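Local coordinates for CurM Sulfotransferase (Moorea producta, PDB 4GBM), which probably transfers a sulfonate group from PAPS to a polyketide intermediate in curacin biosynthesis, activating it for a later step, at residues A[64-69]-A[73-78]; A[119-124]-A[131-136]. The protein carries 2 engineered substitutions. All blocks are in the same frame, centred on the assembly; numbering follows the deposited sequence.

Contact 1. Residues A[64-69]-A[73-78]. With ZN (zinc ion), chain F; SO4 (sulfate ion), chain Q.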
loop_
_atom_site.group_PDB
_atom_site.type_symbol
_atom_site.label_atom_id
_atom_site.label_comp_id
_atom_site.label_asym_id
_atom_site.label_seq_id
_atom_site.Cartn_x
_atom_site.Cartn_y
_atom_site.Cartn_z
ATOM N N LEU A 64 1.259 -6.206 6.031
ATOM C CA LEU A 64 1.389 -7.552 6.596
ATOM C C LEU A 64 2.771 -8.152 6.361
ATOM O O LEU A 64 3.182 -9.060 7.092
ATOM C CB LEU A 64 0.318 -8.476 6.008
ATOM C CG LEU A 64 -1.138 -8.095 6.289
ATOM C CD1 LEU A 64 -2.077 -8.940 5.442
ATOM C CD2 LEU A 64 -1.467 -8.213 7.770
ATOM N N HIS A 65 3.480 -7.666 5.340
ATOM C CA HIS A 65 4.815 -8.182 4.988
ATOM C C HIS A 65 4.845 -9.710 4.785
ATOM O O HIS A 65 5.793 -10.386 5.198
ATOM C CB HIS A 65 5.875 -7.746 6.021
ATOM C CG HIS A 65 5.822 -6.287 6.370
ATOM N ND1 HIS A 65 6.281 -5.305 5.524
ATOM C CD2 HIS A 65 5.365 -5.648 7.472
ATOM C CE1 HIS A 65 6.120 -4.122 6.090
ATOM N NE2 HIS A 65 5.555 -4.303 7.270
ATOM N N LEU A 66 3.815 -10.232 4.125
ATOM C CA LEU A 66 3.727 -11.663 3.827
ATOM C C LEU A 66 4.148 -11.965 2.388
ATOM O O LEU A 66 4.986 -12.840 2.152
ATOM C CB LEU A 66 2.304 -12.170 4.071
ATOM C CG LEU A 66 1.788 -12.195 5.516
ATOM C CD1 LEU A 66 0.308 -12.517 5.523
ATOM C CD2 LEU A 66 2.558 -13.203 6.364
ATOM N N LEU A 67 3.583 -11.210 1.442
ATOM C CA LEU A 67 3.750 -11.484 0.009
ATOM C C LEU A 67 5.195 -11.701 -0.484
ATOM O O LEU A 67 5.408 -12.540 -1.360
ATOM C CB LEU A 67 3.040 -10.418 -0.841
ATOM C CG LEU A 67 2.784 -10.761 -2.313
ATOM C CD1 LEU A 67 1.861 -11.980 -2.458
ATOM C CD2 LEU A 67 2.204 -9.550 -3.019
ATOM N N PRO A 68 6.191 -10.967 0.068
ATOM C CA PRO A 68 7.560 -11.184 -0.422
ATOM C C PRO A 68 8.216 -12.521 -0.029
ATOM O O PRO A 68 9.285 -12.844 -0.552
ATOM C CB PRO A 68 8.347 -10.024 0.209
ATOM C CG PRO A 68 7.319 -9.006 0.569
ATOM C CD PRO A 68 6.129 -9.813 0.983
ATOM N N PHE A 69 7.591 -13.290 0.865
ATOM C CA PHE A 69 8.231 -14.483 1.446
ATOM C C PHE A 69 7.499 -15.783 1.132
ATOM O O PHE A 69 6.288 -15.780 0.906
ATOM C CB PHE A 69 8.361 -14.320 2.960
ATOM C CG PHE A 69 9.034 -13.044 3.368
ATOM C CD1 PHE A 69 10.414 -12.899 3.232
ATOM C CD2 PHE A 69 8.294 -11.979 3.864
ATOM C CE1 PHE A 69 11.041 -11.716 3.594
ATOM C CE2 PHE A 69 8.917 -10.792 4.235
ATOM C CZ PHE A 69 10.293 -10.663 4.097
ATOM N N LYS A 73 9.252 -18.778 8.578
ATOM C CA LYS A 73 10.632 -18.718 9.075
ATOM C C LYS A 73 11.499 -17.786 8.232
ATOM O O LYS A 73 12.298 -17.021 8.775
ATOM C CB LYS A 73 11.269 -20.107 9.155
ATOM C CG LYS A 73 11.145 -20.743 10.521
ATOM C CD LYS A 73 12.103 -21.910 10.685
ATOM C CE LYS A 73 12.140 -22.395 12.130
ATOM N NZ LYS A 73 10.820 -22.927 12.583
ATOM N N GLU A 74 11.341 -17.859 6.909
ATOM C CA GLU A 74 12.009 -16.928 5.994
ATOM C C GLU A 74 11.659 -15.489 6.355
ATOM O O GLU A 74 12.538 -14.632 6.455
ATOM C CB GLU A 74 11.592 -17.187 4.546
ATOM C CG GLU A 74 12.326 -18.304 3.833
ATOM C CD GLU A 74 11.956 -18.375 2.358
ATOM O OE1 GLU A 74 12.253 -19.405 1.720
ATOM O OE2 GLU A 74 11.362 -17.399 1.837
ATOM N N ARG A 75 10.364 -15.239 6.545
ATOM C CA ARG A 75 9.865 -13.919 6.920
ATOM C C ARG A 75 10.466 -13.428 8.242
ATOM O O ARG A 75 10.927 -12.295 8.327
ATOM C CB ARG A 75 8.338 -13.932 6.999
ATOM C CG ARG A 75 7.718 -12.605 7.399
ATOM C CD ARG A 75 6.215 -12.742 7.557
ATOM N NE ARG A 75 5.576 -11.473 7.894
ATOM C CZ ARG A 75 5.372 -11.027 9.135
ATOM N NH1 ARG A 75 5.770 -11.737 10.190
ATOM N NH2 ARG A 75 4.773 -9.861 9.326
ATOM N N GLN A 76 10.459 -14.283 9.262
ATOM C CA GLN A 76 11.002 -13.929 10.576
ATOM C C GLN A 76 12.484 -13.564 10.480
ATOM O O GLN A 76 12.934 -12.601 11.104
ATOM C CB GLN A 76 10.798 -15.085 11.566
ATOM C CG GLN A 76 11.051 -14.732 13.038
ATOM C CD GLN A 76 12.524 -14.728 13.416
ATOM O OE1 GLN A 76 13.279 -15.631 13.047
ATOM N NE2 GLN A 76 12.940 -13.708 14.163
ATOM N N GLU A 77 13.229 -14.334 9.689
ATOM C CA GLU A 77 14.674 -14.157 9.547
ATOM C C GLU A 77 15.054 -12.927 8.724
ATOM O O GLU A 77 16.090 -12.304 8.977
ATOM C CB GLU A 77 15.302 -15.405 8.920
ATOM C CG GLU A 77 15.282 -16.641 9.826
ATOM C CD GLU A 77 15.545 -17.947 9.079
ATOM O OE1 GLU A 77 15.409 -17.980 7.834
ATOM O OE2 GLU A 77 15.881 -18.950 9.744
ATOM N N GLN A 78 14.217 -12.584 7.746
ATOM C CA GLN A 78 14.555 -11.553 6.762
ATOM C C GLN A 78 13.865 -10.206 6.987
ATOM O O GLN A 78 14.338 -9.177 6.493
ATOM C CB GLN A 78 14.260 -12.053 5.346
ATOM C CG GLN A 78 15.101 -13.241 4.910
ATOM C CD GLN A 78 14.718 -13.766 3.538
ATOM O OE1 GLN A 78 14.224 -13.023 2.686
ATOM N NE2 GLN A 78 14.955 -15.055 3.314
HETATM ZN ZN ZN F . 7.340 -5.463 3.684
HETATM S S SO4 Q . 4.435 -8.972 13.300
HETATM O O1 SO4 Q . 4.174 -10.022 12.324
HETATM O O2 SO4 Q . 5.595 -8.214 12.828
HETATM O O3 SO4 Q . 3.293 -8.073 13.393
HETATM O O4 SO4 Q . 4.738 -9.616 14.572
HETATM O O HOH W 1 8.296 -3.561 3.438
#

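Contact 2. Residues A[119-124]-A[131-136]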
loop_
_atom_site.group_PDB
_atom_site.type_symbol
_atom_site.label_atom_id
_atom_site.label_comp_id
_atom_site.label_asym_id
_atom_site.label_seq_id
_atom_site.Cartn_x
_atom_site.Cartn_y
_atom_site.Cartn_z
ATOM N N GLN A 119 -0.519 -20.444 3.432
ATOM C CA GLN A 119 -1.295 -20.951 4.573
ATOM C C GLN A 119 -1.698 -19.838 5.532
ATOM O O GLN A 119 -2.805 -19.852 6.073
ATOM C CB GLN A 119 -0.527 -22.036 5.325
ATOM C CG GLN A 119 -0.535 -23.384 4.638
ATOM C CD GLN A 119 0.388 -24.368 5.323
ATOM O OE1 GLN A 119 1.586 -24.126 5.450
ATOM N NE2 GLN A 119 -0.170 -25.482 5.784
ATOM N N VAL A 120 -0.807 -18.869 5.741
ATOM C CA VAL A 120 -1.112 -17.766 6.652
ATOM C C VAL A 120 -2.184 -16.863 6.046
ATOM O O VAL A 120 -3.125 -16.459 6.732
ATOM C CB VAL A 120 0.163 -16.985 7.059
ATOM C CG1 VAL A 120 -0.186 -15.763 7.909
ATOM C CG2 VAL A 120 1.088 -17.909 7.831
ATOM N N TYR A 121 -2.060 -16.569 4.754
ATOM C CA TYR A 121 -3.115 -15.836 4.064
ATOM C C TYR A 121 -4.465 -16.561 4.168
ATOM O O TYR A 121 -5.494 -15.921 4.384
ATOM C CB TYR A 121 -2.759 -15.613 2.601
ATOM C CG TYR A 121 -2.016 -14.335 2.260
ATOM C CD1 TYR A 121 -0.780 -14.395 1.621
ATOM C CD2 TYR A 121 -2.574 -13.066 2.509
ATOM C CE1 TYR A 121 -0.099 -13.244 1.261
ATOM C CE2 TYR A 121 -1.891 -11.899 2.141
ATOM C CZ TYR A 121 -0.661 -12.002 1.513
ATOM O OH TYR A 121 0.036 -10.872 1.133
ATOM N N GLY A 122 -4.457 -17.883 4.010
ATOM C CA GLY A 122 -5.683 -18.676 4.110
ATOM C C GLY A 122 -6.319 -18.564 5.487
ATOM O O GLY A 122 -7.548 -18.451 5.613
ATOM N N MET A 123 -5.472 -18.587 6.513
ATOM C CA MET A 123 -5.877 -18.381 7.907
ATOM C C MET A 123 -6.462 -16.986 8.133
ATOM O O MET A 123 -7.469 -16.833 8.822
ATOM C CB MET A 123 -4.672 -18.601 8.823
ATOM C CG MET A 123 -4.932 -18.459 10.313
ATOM S SD MET A 123 -3.404 -18.671 11.246
ATOM C CE MET A 123 -2.787 -20.190 10.530
ATOM N N LEU A 124 -5.832 -15.968 7.558
ATOM C CA LEU A 124 -6.375 -14.614 7.656
ATOM C C LEU A 124 -7.739 -14.529 6.984
ATOM O O LEU A 124 -8.679 -13.972 7.559
ATOM C CB LEU A 124 -5.426 -13.579 7.049
ATOM C CG LEU A 124 -4.098 -13.329 7.771
ATOM C CD1 LEU A 124 -3.275 -12.286 7.029
ATOM C CD2 LEU A 124 -4.337 -12.892 9.213
ATOM N N ARG A 131 -15.609 -10.741 5.129
ATOM C CA ARG A 131 -14.867 -9.570 4.644
ATOM C C ARG A 131 -13.770 -9.962 3.655
ATOM O O ARG A 131 -13.225 -11.068 3.729
ATOM C CB ARG A 131 -14.256 -8.794 5.814
ATOM C CG ARG A 131 -15.282 -8.130 6.729
ATOM C CD ARG A 131 -14.625 -7.545 7.972
ATOM N NE ARG A 131 -14.219 -8.595 8.911
ATOM C CZ ARG A 131 -13.642 -8.371 10.090
ATOM N NH1 ARG A 131 -13.383 -7.131 10.489
ATOM N NH2 ARG A 131 -13.318 -9.397 10.869
ATOM N N LEU A 132 -13.466 -9.052 2.730
ATOM C CA LEU A 132 -12.365 -9.209 1.777
ATOM C C LEU A 132 -11.125 -8.460 2.250
ATOM O O LEU A 132 -11.203 -7.294 2.632
ATOM C CB LEU A 132 -12.743 -8.661 0.393
ATOM C CG LEU A 132 -13.798 -9.337 -0.491
ATOM C CD1 LEU A 132 -13.889 -8.549 -1.793
ATOM C CD2 LEU A 132 -13.478 -10.803 -0.780
ATOM N N LEU A 133 -9.977 -9.126 2.188
ATOM C CA LEU A 133 -8.708 -8.508 2.551
ATOM C C LEU A 133 -8.255 -7.489 1.513
ATOM O O LEU A 133 -8.304 -7.751 0.311
ATOM C CB LEU A 133 -7.634 -9.585 2.718
ATOM C CG LEU A 133 -6.232 -9.127 3.111
ATOM C CD1 LEU A 133 -6.232 -8.505 4.498
ATOM C CD2 LEU A 133 -5.284 -10.315 3.075
ATOM N N VAL A 134 -7.857 -6.319 2.003
ATOM C CA VAL A 134 -7.170 -5.301 1.214
ATOM C C VAL A 134 -5.721 -5.325 1.642
ATOM O O VAL A 134 -5.396 -5.059 2.804
ATOM C CB VAL A 134 -7.749 -3.895 1.463
ATOM C CG1 VAL A 134 -6.971 -2.861 0.659
ATOM C CG2 VAL A 134 -9.235 -3.853 1.123
ATOM N N ASP A 135 -4.853 -5.662 0.696
ATOM C CA ASP A 135 -3.429 -5.827 0.956
ATOM C C ASP A 135 -2.658 -4.704 0.251
ATOM O O ASP A 135 -2.523 -4.698 -0.972
ATOM C CB ASP A 135 -2.979 -7.218 0.483
ATOM C CG ASP A 135 -1.565 -7.553 0.908
ATOM O OD1 ASP A 135 -1.234 -8.760 0.947
ATOM O OD2 ASP A 135 -0.787 -6.624 1.201
ATOM N N LYS A 136 -2.156 -3.754 1.046
ATOM C CA LYS A 136 -1.430 -2.581 0.543
ATOM C C LYS A 136 0.026 -2.557 1.004
ATOM O O LYS A 136 0.304 -2.695 2.198
ATOM C CB LYS A 136 -2.114 -1.290 1.032
ATOM C CG LYS A 136 -1.510 0.028 0.472
ATOM C CD LYS A 136 -0.282 0.561 1.272
ATOM C CE LYS A 136 -0.698 1.289 2.551
ATOM N NZ LYS A 136 0.489 2.014 3.115
#

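Contact 1. Residues A[64-69]-A[73-78]
Arg75 NH2 is held by two partners: it donates to Leu64 O at 2.9 Å, with an N-H...O angle of 148°, and to O1 of a sulfate ion at 3.1 Å. NH1 reaches the same sulfate oxygen, making a fork, and Gln89 N also binds this ion, which probably comes from the crystallisation liquor. A third donor, NE, meets His65 O at 2.9 Å from well above that carbonyl's plane, although the oxygen itself lies near the guanidinium plane. Two successive carbonyls of the loop thus fix the rotation of the guanidinium. The reach comes from an extended chain, with CG anti to the backbone N (chi1 179°). Leu66 CD2 packs obliquely on NE at 3.8 Å.

The root of the same arginine lies on Phe69: CA sits 3.8 Å from the ring centroid, 13° off the normal, a CH-pi contact. Gln78 OE1 meets the ring at its edge, 3.6 Å from CE1, while Pro68 CB is offset over the opposite face. His65 turns its ring to a zinc ion, bound through ND1 at 2.1 Å, and NE2 hydrogen-bonds Ser266. The loop between strand 58-59 and helix 72-78 is thereby tied back onto that helix; Leu64 and Leu66 pack on helix 117-128, and Leu64 and Arg75 on helix 87-96.

Contact 2. Residues A[119-124]-A[131-136]
Tyr121 on helix 117-128 reaches Leu133 and Asp135 on strand 132-136, an inner strand of the parallel sheet in this P-loop-type sulfotransferase fold. These three residues, all buried, carry the contact. The phenol bridges helix and strand by its far end: OH donates to Asp135 OD1 at 2.5 Å, a very short hydrogen bond. Ring and carboxylate planes stand 45° apart, with OD1 near the ring plane, so the acid is met at the ring's edge and not over its face. Asp135 CG is anti to the backbone N (chi1 -171°), which carries the carboxylate out from the strand to the hydroxyl. The other oxygen, OD2, is hydrogen-bonded to Tyr140 OH; two phenols therefore hold the buried carboxylate, one on each oxygen.

Leu133, two residues earlier on the strand, points its side chain to the same side as Asp135 and supplies the apolar half of the contact. Replacing Tyr121 by a phenylalanine would probably leave Asp135 OD1 without this donor, buried beside an apolar ring edge. Phe154 packs edge-to-face against the Tyr121 ring. On the leucine side the touching atom is CD2, which lies in the plane of the tyrosine ring at its edge, 3.9 Å from CE2.

How the contacts relate
The contacts come in series along the chain, contact 1 closing before contact 2 opens, and their centres lie about 15 Å apart. Both belong to the sulfotransferase domain. Helix 117-128 joins them: its Tyr121 and Leu124 face the 64-69 loop of contact 1, with Leu66 CB 3.8 Å from Tyr121 CE1 and Leu64 CD1 3.9 Å from Leu124 CD1. Strands 58-59 and 132-136 are parallel neighbours in the sheet, so the loop leaving the first strand lies against the helix that leads into the second. Contact 1 thus packs the zinc-bearing loop 64-69 onto helix 72-78, while contact 2 fastens helix 117-128 to strand 132-136 of the sheet.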